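Local coordinates for protein glutamate--tRNA ligase (Methanothermobacter thermautotrophicus, PDB 3AII) that probably catalyses ATP-dependent attachment of glutamate to tRNA, as a non-discriminating class I glutamyl-tRNA synthetase that probably also charges tRNA(Gln) with glutamate, at residues N465-G470 against R474-G479; E146-I151 against A259-T264; R369-E374 against W386-G391; A502-P507 against V529-F534. All blocks are in the same frame, centred on the assembly; numbering follows the deposited sequence. Where two conformers were deposited one is given.

Contact 1: residues N465-G470 against R474-G479; sequences NVIYSG and RYHSEG
N465 pairs with both H476 and S477, and all four of its polar atoms, N, O, ND2 and OD1, have partners. Its backbone N gives a nearly straight bond to S477 O (2.8 Å), while its O takes H476 N at 2.9 Å and, weakly, S477 N at 3.3 Å. The side-chain amide spends both ND2 hydrogens in its own plane, one on S477 OG (2.9 Å) and one on G479 O (2.9 Å). With chi1 at -49°, CG lies beside the backbone N, a setting that carries ND2 to these two acceptors. OD1 accepts from R459, which also binds E478 O, and S477 OG is shared with H476 ND1 at 2.7 Å. With an alanine here, G479 O would probably lose this donor, S477 OG one of its two partners and R459 its OD1 acceptor. Further along, I467 and R474 exchange two backbone bonds as an antiparallel hydrogen-bonded pair. The arrangement is a classic beta bulge in the hairpin 464-469/472-477 of the anticodon-binding region.

Contact 2: residues E146-I151 against A259-T264; sequences EAYDMI and AEHPRT
Y148, near the start of helix 147-158 in the Rossmann-like class I catalytic domain, reaches R263 and H261 in the loop that links strands 252-256 and 270-272 of a four-stranded antiparallel sheet. The contact is thus a helix-to-loop packing made by three side chains. Van der Waals contact comes first: the aliphatic part of R263 lies obliquely against the phenol end of the Y148 ring, where R263 CD is 3.4 Å from Y148 CZ and R263 CG 3.7 Å from that same carbon. R263 then bends at chi3 (99°), and its guanidinium is not stacked flat on the ring; the two planes are 50° apart. With R263 CZ 5.9 Å from the centroid of the Y148 ring, any cation-pi attraction is long and at most weak.

The polar ends are tied elsewhere. Y148 OH is hydrogen-bonded to the D137 carboxylate, H261 NE2 to the D137 carbonyl, and R263 NH1 to D170 in a salt bridge and to S169. D137 is thus gripped from both segments. A leucine in place of Y148 would probably leave the D137 carboxylate without its hydroxyl partner and the R263 methylenes poorly covered. At the H261 ring, Y148 OH meets the CE1 edge at 3.5 Å, while H261 ND1 accepts the backbone N of R263 at 3.0 Å, only 11° out of the ring plane.

Contact 3: residues R369-E374 against W386-G391; sequences RKLMVE and WKKIYG
L371 sends its two methyls to different neighbours on helix 386-397: CD1 packs on K388 CG at 3.6 Å, and CD2 presses on I389 CG1 at 3.5 Å, tighter than usual for two carbons. The L371 and I389 side chains cross at about a right angle, whereas L371 and K388 meet at a slant. Farther out, E374 and K388 come from opposite directions. K388 leaves its helix with CG anti to the backbone N (chi1 180°) and bends at chi2 (51°), so its chain covers L371 CD1 before the amine meets the carboxylate. E374 OE2 lies 2.9 Å from K388 NZ in a salt bridge whose hydrogen bond is weak. The contact joins the consecutive helices 365-375 and 386-397 of the catalytic range, the segment axes passing 10.1 Å apart at 117°. M384 and L392 also touch L371. Hydrophobic packing of buried L371 and I389 thus lies inside, with the ion pair between two exposed side chains, where the attraction is likely to be softened by solvent.

Contact 4: residues A502-P507 against V529-F534; sequences AEVIMP and VQLERF
V504 stands with CG1 anti to the backbone N (chi1 -179°) and F534 with its CG likewise (chi1 -175°), and these settings bring the valine methyls to the CE2 side of the phenyl ring. V504 CG1 meets F534 CE2 at 4.1 Å, near the plane of the ring and at its edge; V504 CG2, the other methyl, is 4.2 Å from the same ring atom. V504 CG2 also touches L531 CD1 at 3.9 Å, the two side chains running past each other in opposite directions. M506 folds back through bends at chi2 and chi3, and M506 SD is 4.1 Å from F534 CZ. This Met-aromatic contact is oblique: M506 SD lies 5.2 Å from the centroid of the F534 ring and 68° off its normal.

A type II beta turn joins L531 and F534, and both point toward the other segment: F534 N bonds to L531 O at 2.9 Å, and R533 holds the positive phi of that turn. The contact itself is wholly apolar, with V504 and L531 buried.

Strands 500-505 and 528-531 are not neighbours in their curled six-stranded sheet, so these side chains meet across its interior, as in the beta-barrels of the anticodon-binding region in this family. F406 of strand 402-408 sets its ring edge-to-face with F534, and Y550 of strand 546-552 packs on V504, M506 and F534.

How the contacts relate
The four contacts run along an elongated monomer, from the catalytic domain to the far end of the anticodon-binding region. Contacts 2 and 3 lie in the catalytic range, 31 Å between centres, and a segment of each borders the predicted HIGH region: M150 touches P108 and W386 touches I111. Contact 3 stands near the junction with the anticodon-binding part, its nearest atoms about 5 Å from those of contact 4 without touching. There the Y390 ring meets that of H552, planes at about 30°, and Y390 OH is hydrogen-bonded to R361, which P507 also touches. Contacts 4 and 1 belong to separate six-stranded sheets, 26 Å apart between centres. Contacts 1 and 2 are the most distant pair, 63 Å between centres.

Contact 1: residues N465-G470 against R474-G479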
loop_
_atom_site.group_PDB
_atom_site.type_symbol
_atom_site.label_atom_id
_atom_site.label_comp_id
_atom_site.label_asym_id
_atom_site.label_seq_id
_atom_site.Cartn_x
_atom_site.Cartn_y
_atom_site.Cartn_z
ATOM N N ASN A 465 43.300 -8.990 -11.617
ATOM C CA ASN A 465 42.897 -8.449 -12.909
ATOM C C ASN A 465 43.051 -9.545 -13.956
ATOM O O ASN A 465 44.038 -10.270 -13.951
ATOM C CB ASN A 465 43.783 -7.256 -13.276
ATOM C CG ASN A 465 43.899 -6.256 -12.142
ATOM O OD1 ASN A 465 42.905 -5.917 -11.507
ATOM N ND2 ASN A 465 45.120 -5.790 -11.872
ATOM N N VAL A 466 42.054 -9.684 -14.820
ATOM C CA VAL A 466 42.077 -10.736 -15.824
ATOM C C VAL A 466 41.642 -10.168 -17.163
ATOM O O VAL A 466 41.139 -9.041 -17.231
ATOM C CB VAL A 466 41.117 -11.858 -15.449
ATOM C CG1 VAL A 466 41.573 -12.530 -14.146
ATOM C CG2 VAL A 466 39.683 -11.315 -15.328
ATOM N N ILE A 467 41.856 -10.945 -18.226
ATOM C CA ILE A 467 41.339 -10.603 -19.539
ATOM C C ILE A 467 40.453 -11.742 -20.028
ATOM O O ILE A 467 40.858 -12.909 -20.026
ATOM C CB ILE A 467 42.479 -10.300 -20.539
ATOM C CG1 ILE A 467 43.284 -9.104 -20.031
ATOM C CG2 ILE A 467 41.911 -10.006 -21.931
ATOM C CD1 ILE A 467 44.564 -8.886 -20.735
ATOM N N TYR A 468 39.228 -11.398 -20.410
ATOM C CA TYR A 468 38.268 -12.368 -20.905
ATOM C C TYR A 468 38.237 -12.260 -22.426
ATOM O O TYR A 468 37.852 -11.227 -22.970
ATOM C CB TYR A 468 36.881 -12.079 -20.305
ATOM C CG TYR A 468 35.817 -13.108 -20.623
ATOM C CD1 TYR A 468 36.065 -14.464 -20.474
ATOM C CD2 TYR A 468 34.553 -12.718 -21.073
ATOM C CE1 TYR A 468 35.092 -15.409 -20.760
ATOM C CE2 TYR A 468 33.581 -13.656 -21.367
ATOM C CZ TYR A 468 33.853 -14.996 -21.203
ATOM O OH TYR A 468 32.894 -15.945 -21.484
ATOM N N SER A 469 38.658 -13.312 -23.115
ATOM C CA SER A 469 38.547 -13.306 -24.569
ATOM C C SER A 469 38.559 -14.718 -25.117
ATOM O O SER A 469 39.174 -15.609 -24.536
ATOM C CB SER A 469 39.637 -12.447 -25.218
ATOM O OG SER A 469 40.918 -13.014 -25.045
ATOM N N GLY A 470 37.833 -14.916 -26.215
ATOM C CA GLY A 470 37.699 -16.231 -26.807
ATOM C C GLY A 470 37.059 -17.216 -25.853
ATOM O O GLY A 470 37.248 -18.423 -25.984
ATOM N N ARG A 474 41.859 -15.194 -18.558
ATOM C CA ARG A 474 43.295 -15.311 -18.305
ATOM C C ARG A 474 43.829 -14.292 -17.302
ATOM O O ARG A 474 43.539 -13.106 -17.396
ATOM C CB ARG A 474 44.096 -15.203 -19.606
ATOM C CG ARG A 474 45.583 -15.034 -19.367
ATOM C CD ARG A 474 46.396 -15.189 -20.644
ATOM N NE ARG A 474 46.317 -16.537 -21.197
ATOM C CZ ARG A 474 46.963 -17.588 -20.701
ATOM N NH1 ARG A 474 46.838 -18.779 -21.274
ATOM N NH2 ARG A 474 47.723 -17.450 -19.621
ATOM N N TYR A 475 44.628 -14.775 -16.351
ATOM C CA TYR A 475 45.257 -13.935 -15.334
ATOM C C TYR A 475 46.151 -12.882 -15.969
ATOM O O TYR A 475 46.908 -13.188 -16.904
ATOM C CB TYR A 475 46.108 -14.798 -14.402
ATOM C CG TYR A 475 46.802 -14.002 -13.330
ATOM C CD1 TYR A 475 46.122 -13.633 -12.178
ATOM C CD2 TYR A 475 48.131 -13.609 -13.465
ATOM C CE1 TYR A 475 46.737 -12.899 -11.186
ATOM C CE2 TYR A 475 48.752 -12.869 -12.478
ATOM C CZ TYR A 475 48.054 -12.523 -11.339
ATOM O OH TYR A 475 48.673 -11.794 -10.348
ATOM N N HIS A 476 46.069 -11.649 -15.471
ATOM C CA HIS A 476 46.977 -10.588 -15.901
ATOM C C HIS A 476 47.883 -10.086 -14.776
ATOM O O HIS A 476 49.107 -10.039 -14.931
ATOM C CB HIS A 476 46.214 -9.414 -16.532
ATOM C CG HIS A 476 47.099 -8.288 -16.960
ATOM N ND1 HIS A 476 47.419 -7.238 -16.128
ATOM C CD2 HIS A 476 47.752 -8.054 -18.127
ATOM C CE1 HIS A 476 48.217 -6.399 -16.763
ATOM N NE2 HIS A 476 48.435 -6.868 -17.979
ATOM N N SER A 477 47.289 -9.712 -13.645
ATOM C CA SER A 477 48.051 -9.078 -12.573
ATOM C C SER A 477 47.143 -8.988 -11.358
ATOM O O SER A 477 46.035 -9.503 -11.387
ATOM C CB SER A 477 48.454 -7.664 -12.988
ATOM O OG SER A 477 47.314 -6.938 -13.445
ATOM N N GLU A 478 47.600 -8.314 -10.309
ATOM C CA GLU A 478 46.846 -8.286 -9.054
ATOM C C GLU A 478 46.549 -6.878 -8.542
ATOM O O GLU A 478 45.521 -6.653 -7.904
ATOM C CB GLU A 478 47.567 -9.103 -7.971
ATOM C CG GLU A 478 46.810 -9.163 -6.640
ATOM C CD GLU A 478 47.398 -10.160 -5.641
ATOM O OE1 GLU A 478 48.168 -11.053 -6.051
ATOM O OE2 GLU A 478 47.081 -10.056 -4.437
ATOM N N GLY A 479 47.437 -5.928 -8.821
ATOM C CA GLY A 479 47.333 -4.599 -8.230
ATOM C C GLY A 479 46.339 -3.620 -8.835
ATOM O O GLY A 479 45.883 -3.784 -9.962
#

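Contact 2: residues E146-I151 against A259-T264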
loop_
_atom_site.group_PDB
_atom_site.type_symbol
_atom_site.label_atom_id
_atom_site.label_comp_id
_atom_site.label_asym_id
_atom_site.label_seq_id
_atom_site.Cartn_x
_atom_site.Cartn_y
_atom_site.Cartn_z
ATOM N N GLU A 146 -10.947 -11.536 4.924
ATOM C CA GLU A 146 -9.599 -11.539 5.479
ATOM C C GLU A 146 -9.108 -10.128 5.835
ATOM O O GLU A 146 -8.224 -9.960 6.679
ATOM C CB GLU A 146 -8.628 -12.235 4.514
ATOM C CG GLU A 146 -8.513 -11.543 3.161
ATOM C CD GLU A 146 -7.933 -12.435 2.076
ATOM O OE1 GLU A 146 -7.494 -13.561 2.396
ATOM O OE2 GLU A 146 -7.926 -12.007 0.898
ATOM N N ALA A 147 -9.695 -9.115 5.204
ATOM C CA ALA A 147 -9.241 -7.742 5.396
ATOM C C ALA A 147 -9.449 -7.199 6.805
ATOM O O ALA A 147 -8.738 -6.290 7.232
ATOM C CB ALA A 147 -9.894 -6.813 4.369
ATOM N N TYR A 148 -10.440 -7.713 7.529
ATOM C CA TYR A 148 -10.686 -7.204 8.870
ATOM C C TYR A 148 -9.451 -7.352 9.749
ATOM O O TYR A 148 -9.153 -6.484 10.568
ATOM C CB TYR A 148 -11.871 -7.907 9.532
ATOM C CG TYR A 148 -13.198 -7.587 8.878
ATOM C CD1 TYR A 148 -13.853 -6.393 9.142
ATOM C CD2 TYR A 148 -13.780 -8.475 7.988
ATOM C CE1 TYR A 148 -15.069 -6.100 8.544
ATOM C CE2 TYR A 148 -14.983 -8.195 7.386
ATOM C CZ TYR A 148 -15.623 -7.010 7.662
ATOM O OH TYR A 148 -16.829 -6.745 7.052
ATOM N N ASP A 149 -8.751 -8.466 9.592
ATOM C CA ASP A 149 -7.522 -8.672 10.355
ATOM C C ASP A 149 -6.296 -8.079 9.669
ATOM O O ASP A 149 -5.356 -7.647 10.340
ATOM C CB ASP A 149 -7.301 -10.157 10.631
ATOM C CG ASP A 149 -8.292 -10.717 11.639
ATOM O OD1 ASP A 149 -8.766 -9.955 12.513
ATOM O OD2 ASP A 149 -8.597 -11.925 11.552
ATOM N N MET A 150 -6.300 -8.055 8.339
ATOM C CA MET A 150 -5.123 -7.587 7.601
ATOM C C MET A 150 -4.886 -6.088 7.768
ATOM O O MET A 150 -3.743 -5.637 7.908
ATOM C CB MET A 150 -5.201 -7.943 6.111
ATOM C CG MET A 150 -5.103 -9.426 5.807
ATOM S SD MET A 150 -5.006 -9.710 4.028
ATOM C CE MET A 150 -6.456 -8.835 3.452
ATOM N N ILE A 151 -5.968 -5.318 7.754
ATOM C CA ILE A 151 -5.855 -3.871 7.837
ATOM C C ILE A 151 -5.178 -3.378 9.119
ATOM O O ILE A 151 -4.258 -2.577 9.059
ATOM C CB ILE A 151 -7.224 -3.198 7.589
ATOM C CG1 ILE A 151 -7.555 -3.283 6.092
ATOM C CG2 ILE A 151 -7.202 -1.743 8.065
ATOM C CD1 ILE A 151 -8.982 -2.856 5.743
ATOM N N ALA A 259 -28.088 -9.596 -0.438
ATOM C CA ALA A 259 -26.827 -10.314 -0.556
ATOM C C ALA A 259 -26.317 -10.679 0.826
ATOM O O ALA A 259 -26.538 -9.950 1.785
ATOM C CB ALA A 259 -25.790 -9.462 -1.296
ATOM N N GLU A 260 -25.633 -11.811 0.925
ATOM C CA GLU A 260 -25.020 -12.213 2.176
ATOM C C GLU A 260 -23.807 -11.342 2.472
ATOM O O GLU A 260 -22.901 -11.216 1.648
ATOM C CB GLU A 260 -24.598 -13.678 2.103
ATOM C CG GLU A 260 -23.736 -14.138 3.265
ATOM C CD GLU A 260 -23.215 -15.547 3.074
ATOM O OE1 GLU A 260 -23.881 -16.337 2.373
ATOM O OE2 GLU A 260 -22.138 -15.863 3.624
ATOM N N HIS A 261 -23.799 -10.736 3.653
ATOM C CA HIS A 261 -22.639 -10.003 4.136
ATOM C C HIS A 261 -21.762 -10.996 4.887
ATOM O O HIS A 261 -22.279 -11.825 5.630
ATOM C CB HIS A 261 -23.099 -8.895 5.087
ATOM C CG HIS A 261 -22.043 -7.876 5.399
ATOM N ND1 HIS A 261 -21.003 -8.122 6.267
ATOM C CD2 HIS A 261 -21.891 -6.595 4.981
ATOM C CE1 HIS A 261 -20.241 -7.046 6.353
ATOM N NE2 HIS A 261 -20.762 -6.101 5.590
ATOM N N PRO A 262 -20.442 -10.907 4.713
ATOM C CA PRO A 262 -19.568 -11.903 5.345
ATOM C C PRO A 262 -19.541 -11.832 6.869
ATOM O O PRO A 262 -19.273 -12.848 7.511
ATOM C CB PRO A 262 -18.191 -11.591 4.748
ATOM C CG PRO A 262 -18.494 -10.943 3.447
ATOM C CD PRO A 262 -19.719 -10.115 3.707
ATOM N N ARG A 263 -19.809 -10.663 7.440
ATOM C CA ARG A 263 -19.945 -10.540 8.895
ATOM C C ARG A 263 -21.348 -10.807 9.414
ATOM O O ARG A 263 -21.545 -11.610 10.325
ATOM C CB ARG A 263 -19.509 -9.151 9.378
ATOM C CG ARG A 263 -18.038 -9.027 9.668
ATOM C CD ARG A 263 -17.683 -7.671 10.267
ATOM N NE ARG A 263 -17.538 -7.705 11.723
ATOM C CZ ARG A 263 -18.406 -7.191 12.590
ATOM N NH1 ARG A 263 -19.513 -6.580 12.177
ATOM N NH2 ARG A 263 -18.149 -7.276 13.892
ATOM N N THR A 264 -22.324 -10.108 8.852
ATOM C CA THR A 264 -23.677 -10.114 9.387
ATOM C C THR A 264 -24.618 -11.063 8.642
ATOM O O THR A 264 -25.802 -11.131 8.948
ATOM C CB THR A 264 -24.279 -8.700 9.371
ATOM O OG1 THR A 264 -24.305 -8.213 8.024
ATOM C CG2 THR A 264 -23.434 -7.757 10.221
#

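Contact 3: residues R369-E374 against W386-G391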
loop_
_atom_site.group_PDB
_atom_site.type_symbol
_atom_site.label_atom_id
_atom_site.label_comp_id
_atom_site.label_asym_id
_atom_site.label_seq_id
_atom_site.Cartn_x
_atom_site.Cartn_y
_atom_site.Cartn_z
ATOM N N ARG A 369 6.592 6.531 5.389
ATOM C CA ARG A 369 6.189 7.623 6.264
ATOM C C ARG A 369 6.875 8.915 5.845
ATOM O O ARG A 369 6.233 9.956 5.754
ATOM C CB ARG A 369 6.484 7.314 7.735
ATOM C CG ARG A 369 6.025 8.424 8.680
ATOM C CD ARG A 369 6.208 8.049 10.145
ATOM N NE ARG A 369 5.365 6.928 10.555
ATOM C CZ ARG A 369 4.124 7.045 11.025
ATOM N NH1 ARG A 369 3.453 5.962 11.374
ATOM N NH2 ARG A 369 3.547 8.238 11.142
ATOM N N LYS A 370 8.172 8.842 5.566
ATOM C CA LYS A 370 8.923 10.040 5.196
ATOM C C LYS A 370 8.401 10.656 3.902
ATOM O O LYS A 370 8.268 11.877 3.798
ATOM C CB LYS A 370 10.427 9.752 5.093
ATOM C CG LYS A 370 11.230 10.962 4.642
ATOM C CD LYS A 370 12.713 10.835 4.935
ATOM C CE LYS A 370 13.462 12.063 4.410
ATOM N NZ LYS A 370 14.884 12.112 4.851
ATOM N N LEU A 371 8.088 9.807 2.930
ATOM C CA LEU A 371 7.548 10.259 1.652
ATOM C C LEU A 371 6.255 11.030 1.873
ATOM O O LEU A 371 6.109 12.173 1.431
ATOM C CB LEU A 371 7.267 9.068 0.742
ATOM C CG LEU A 371 6.587 9.446 -0.579
ATOM C CD1 LEU A 371 7.509 10.317 -1.422
ATOM C CD2 LEU A 371 6.161 8.213 -1.349
ATOM N N MET A 372 5.316 10.404 2.572
ATOM C CA MET A 372 4.010 11.026 2.780
ATOM C C MET A 372 4.077 12.314 3.582
ATOM O O MET A 372 3.310 13.246 3.330
ATOM C CB MET A 372 3.036 10.043 3.432
ATOM C CG MET A 372 2.820 8.785 2.602
ATOM S SD MET A 372 2.451 9.162 0.880
ATOM C CE MET A 372 2.025 7.539 0.259
ATOM N N VAL A 373 4.971 12.363 4.557
ATOM C CA VAL A 373 5.133 13.560 5.373
ATOM C C VAL A 373 5.681 14.717 4.543
ATOM O O VAL A 373 5.191 15.842 4.640
ATOM C CB VAL A 373 6.053 13.310 6.578
ATOM C CG1 VAL A 373 6.482 14.628 7.208
ATOM C CG2 VAL A 373 5.342 12.428 7.610
ATOM N N GLU A 374 6.693 14.443 3.725
ATOM C CA GLU A 374 7.318 15.507 2.942
ATOM C C GLU A 374 6.408 16.018 1.822
ATOM O O GLU A 374 6.496 17.177 1.430
ATOM C CB GLU A 374 8.709 15.097 2.426
ATOM C CG GLU A 374 8.731 14.239 1.172
ATOM C CD GLU A 374 10.143 13.776 0.806
ATOM O OE1 GLU A 374 11.083 14.010 1.598
ATOM O OE2 GLU A 374 10.313 13.171 -0.273
ATOM N N TRP A 386 7.837 5.318 -8.172
ATOM C CA TRP A 386 8.440 4.316 -7.307
ATOM C C TRP A 386 9.904 4.653 -7.046
ATOM O O TRP A 386 10.425 4.375 -5.966
ATOM C CB TRP A 386 8.267 2.907 -7.878
ATOM C CG TRP A 386 6.885 2.394 -7.685
ATOM C CD1 TRP A 386 5.916 2.265 -8.636
ATOM C CD2 TRP A 386 6.294 1.976 -6.448
ATOM N NE1 TRP A 386 4.762 1.776 -8.071
ATOM C CE2 TRP A 386 4.968 1.591 -6.729
ATOM C CE3 TRP A 386 6.761 1.883 -5.133
ATOM C CZ2 TRP A 386 4.102 1.120 -5.741
ATOM C CZ3 TRP A 386 5.901 1.414 -4.154
ATOM C CH2 TRP A 386 4.585 1.040 -4.463
ATOM N N LYS A 387 10.558 5.284 -8.021
ATOM C CA LYS A 387 11.944 5.695 -7.847
ATOM C C LYS A 387 12.095 6.659 -6.680
ATOM O O LYS A 387 13.127 6.686 -6.012
ATOM C CB LYS A 387 12.505 6.295 -9.142
ATOM C CG LYS A 387 12.811 5.231 -10.190
ATOM C CD LYS A 387 13.221 5.815 -11.535
ATOM C CE LYS A 387 13.510 4.692 -12.527
ATOM N NZ LYS A 387 13.762 5.175 -13.914
ATOM N N LYS A 388 11.056 7.444 -6.428
ATOM C CA LYS A 388 11.052 8.337 -5.287
ATOM C C LYS A 388 11.056 7.536 -3.984
ATOM O O LYS A 388 11.760 7.872 -3.030
ATOM C CB LYS A 388 9.831 9.258 -5.354
ATOM C CG LYS A 388 9.728 10.232 -4.209
ATOM C CD LYS A 388 11.013 11.002 -4.017
ATOM C CE LYS A 388 10.867 12.007 -2.891
ATOM N NZ LYS A 388 12.174 12.349 -2.271
ATOM N N ILE A 389 10.270 6.471 -3.944
ATOM C CA ILE A 389 10.208 5.652 -2.743
ATOM C C ILE A 389 11.538 4.901 -2.595
ATOM O O ILE A 389 12.081 4.776 -1.489
ATOM C CB ILE A 389 9.036 4.659 -2.803
ATOM C CG1 ILE A 389 7.700 5.409 -2.730
ATOM C CG2 ILE A 389 9.127 3.635 -1.673
ATOM C CD1 ILE A 389 6.502 4.524 -2.969
ATOM N N TYR A 390 12.074 4.432 -3.714
ATOM C CA TYR A 390 13.323 3.676 -3.681
ATOM C C TYR A 390 14.467 4.549 -3.182
ATOM O O TYR A 390 15.342 4.084 -2.446
ATOM C CB TYR A 390 13.671 3.115 -5.064
ATOM C CG TYR A 390 12.661 2.132 -5.622
ATOM C CD1 TYR A 390 11.812 1.423 -4.784
ATOM C CD2 TYR A 390 12.588 1.885 -6.989
ATOM C CE1 TYR A 390 10.895 0.523 -5.289
ATOM C CE2 TYR A 390 11.674 0.979 -7.503
ATOM C CZ TYR A 390 10.832 0.301 -6.648
ATOM O OH TYR A 390 9.928 -0.605 -7.145
ATOM N N GLY A 391 14.467 5.810 -3.596
ATOM C CA GLY A 391 15.478 6.752 -3.157
ATOM C C GLY A 391 15.516 6.914 -1.648
ATOM O O GLY A 391 16.591 6.946 -1.044
#

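Contact 4: residues A502-P507 against V529-F534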
loop_
_atom_site.group_PDB
_atom_site.type_symbol
_atom_site.label_atom_id
_atom_site.label_comp_id
_atom_site.label_asym_id
_atom_site.label_seq_id
_atom_site.Cartn_x
_atom_site.Cartn_y
_atom_site.Cartn_z
ATOM N N ALA A 502 21.351 -19.549 -5.235
ATOM C CA ALA A 502 20.393 -18.547 -4.791
ATOM C C ALA A 502 19.533 -18.086 -5.946
ATOM O O ALA A 502 19.886 -18.257 -7.110
ATOM C CB ALA A 502 21.113 -17.348 -4.172
ATOM N N GLU A 503 18.396 -17.491 -5.623
ATOM C CA GLU A 503 17.592 -16.847 -6.639
ATOM C C GLU A 503 16.976 -15.597 -6.066
ATOM O O GLU A 503 16.841 -15.453 -4.847
ATOM C CB GLU A 503 16.517 -17.781 -7.181
ATOM C CG GLU A 503 15.520 -18.261 -6.163
ATOM C CD GLU A 503 14.632 -19.356 -6.723
ATOM O OE1 GLU A 503 15.173 -20.410 -7.123
ATOM O OE2 GLU A 503 13.397 -19.162 -6.767
ATOM N N VAL A 504 16.641 -14.683 -6.959
ATOM C CA VAL A 504 16.039 -13.420 -6.583
ATOM C C VAL A 504 14.767 -13.253 -7.395
ATOM O O VAL A 504 14.783 -13.393 -8.629
ATOM C CB VAL A 504 16.993 -12.248 -6.864
ATOM C CG1 VAL A 504 16.352 -10.927 -6.443
ATOM C CG2 VAL A 504 18.321 -12.464 -6.131
ATOM N N ILE A 505 13.660 -13.000 -6.706
ATOM C CA ILE A 505 12.401 -12.718 -7.392
ATOM C C ILE A 505 12.319 -11.232 -7.651
ATOM O O ILE A 505 12.403 -10.433 -6.718
ATOM C CB ILE A 505 11.192 -13.175 -6.579
ATOM C CG1 ILE A 505 11.363 -14.639 -6.182
ATOM C CG2 ILE A 505 9.912 -12.936 -7.379
ATOM C CD1 ILE A 505 11.619 -15.570 -7.350
ATOM N N MET A 506 12.178 -10.860 -8.923
ATOM C CA MET A 506 12.218 -9.458 -9.315
ATOM C C MET A 506 10.824 -8.838 -9.218
ATOM O O MET A 506 9.838 -9.550 -9.010
ATOM C CB MET A 506 12.802 -9.299 -10.732
ATOM C CG MET A 506 14.158 -9.968 -10.946
ATOM S SD MET A 506 15.438 -9.348 -9.822
ATOM C CE MET A 506 15.718 -7.716 -10.452
ATOM N N PRO A 507 10.737 -7.508 -9.329
ATOM C CA PRO A 507 9.444 -6.873 -9.076
ATOM C C PRO A 507 8.356 -7.256 -10.086
ATOM O O PRO A 507 7.187 -7.013 -9.803
ATOM C CB PRO A 507 9.775 -5.376 -9.133
ATOM C CG PRO A 507 11.226 -5.316 -8.744
ATOM C CD PRO A 507 11.822 -6.517 -9.423
ATOM N N VAL A 529 19.681 -7.196 2.481
ATOM C CA VAL A 529 21.090 -7.108 2.164
ATOM C C VAL A 529 21.292 -6.325 0.885
ATOM O O VAL A 529 20.337 -6.025 0.159
ATOM C CB VAL A 529 21.700 -8.509 1.984
ATOM C CG1 VAL A 529 21.515 -9.323 3.254
ATOM C CG2 VAL A 529 21.058 -9.224 0.784
ATOM N N GLN A 530 22.543 -5.966 0.642
ATOM C CA GLN A 530 22.940 -5.397 -0.631
ATOM C C GLN A 530 23.695 -6.459 -1.430
ATOM O O GLN A 530 24.786 -6.913 -1.037
ATOM C CB GLN A 530 23.826 -4.161 -0.427
ATOM C CG GLN A 530 24.231 -3.531 -1.745
ATOM C CD GLN A 530 24.904 -2.179 -1.591
ATOM O OE1 GLN A 530 25.268 -1.766 -0.486
ATOM N NE2 GLN A 530 25.057 -1.475 -2.702
ATOM N N LEU A 531 23.088 -6.896 -2.526
ATOM C CA LEU A 531 23.766 -7.755 -3.477
ATOM C C LEU A 531 24.557 -6.817 -4.376
ATOM O O LEU A 531 23.991 -6.104 -5.215
ATOM C CB LEU A 531 22.722 -8.547 -4.266
ATOM C CG LEU A 531 21.819 -9.402 -3.371
ATOM C CD1 LEU A 531 20.809 -10.192 -4.204
ATOM C CD2 LEU A 531 22.647 -10.356 -2.489
ATOM N N GLU A 532 25.871 -6.773 -4.165
ATOM C CA GLU A 532 26.666 -5.698 -4.733
ATOM C C GLU A 532 26.601 -5.687 -6.254
ATOM O O GLU A 532 26.654 -6.742 -6.881
ATOM C CB GLU A 532 28.111 -5.804 -4.278
ATOM C CG GLU A 532 28.255 -5.705 -2.760
ATOM C CD GLU A 532 29.655 -5.342 -2.352
ATOM O OE1 GLU A 532 30.084 -4.208 -2.657
ATOM O OE2 GLU A 532 30.330 -6.182 -1.733
ATOM N N ARG A 533 26.460 -4.483 -6.805
ATOM C CA ARG A 533 26.367 -4.295 -8.256
ATOM C C ARG A 533 25.124 -4.953 -8.849
ATOM O O ARG A 533 25.028 -5.133 -10.070
ATOM C CB ARG A 533 27.635 -4.812 -8.962
ATOM C CG ARG A 533 28.938 -4.171 -8.476
ATOM C CD ARG A 533 30.157 -4.545 -9.360
ATOM N NE ARG A 533 30.059 -3.991 -10.714
ATOM C CZ ARG A 533 29.754 -4.702 -11.794
ATOM N NH1 ARG A 533 29.673 -4.111 -12.981
ATOM N NH2 ARG A 533 29.539 -6.004 -11.693
ATOM N N PHE A 534 24.171 -5.321 -7.995
ATOM C CA PHE A 534 22.935 -5.928 -8.468
ATOM C C PHE A 534 21.717 -5.207 -7.868
ATOM O O PHE A 534 20.920 -4.614 -8.598
ATOM C CB PHE A 534 22.934 -7.436 -8.171
ATOM C CG PHE A 534 21.740 -8.168 -8.726
ATOM C CD1 PHE A 534 21.681 -8.501 -10.071
ATOM C CD2 PHE A 534 20.680 -8.523 -7.898
ATOM C CE1 PHE A 534 20.575 -9.174 -10.585
ATOM C CE2 PHE A 534 19.565 -9.194 -8.408
ATOM C CZ PHE A 534 19.522 -9.523 -9.752
#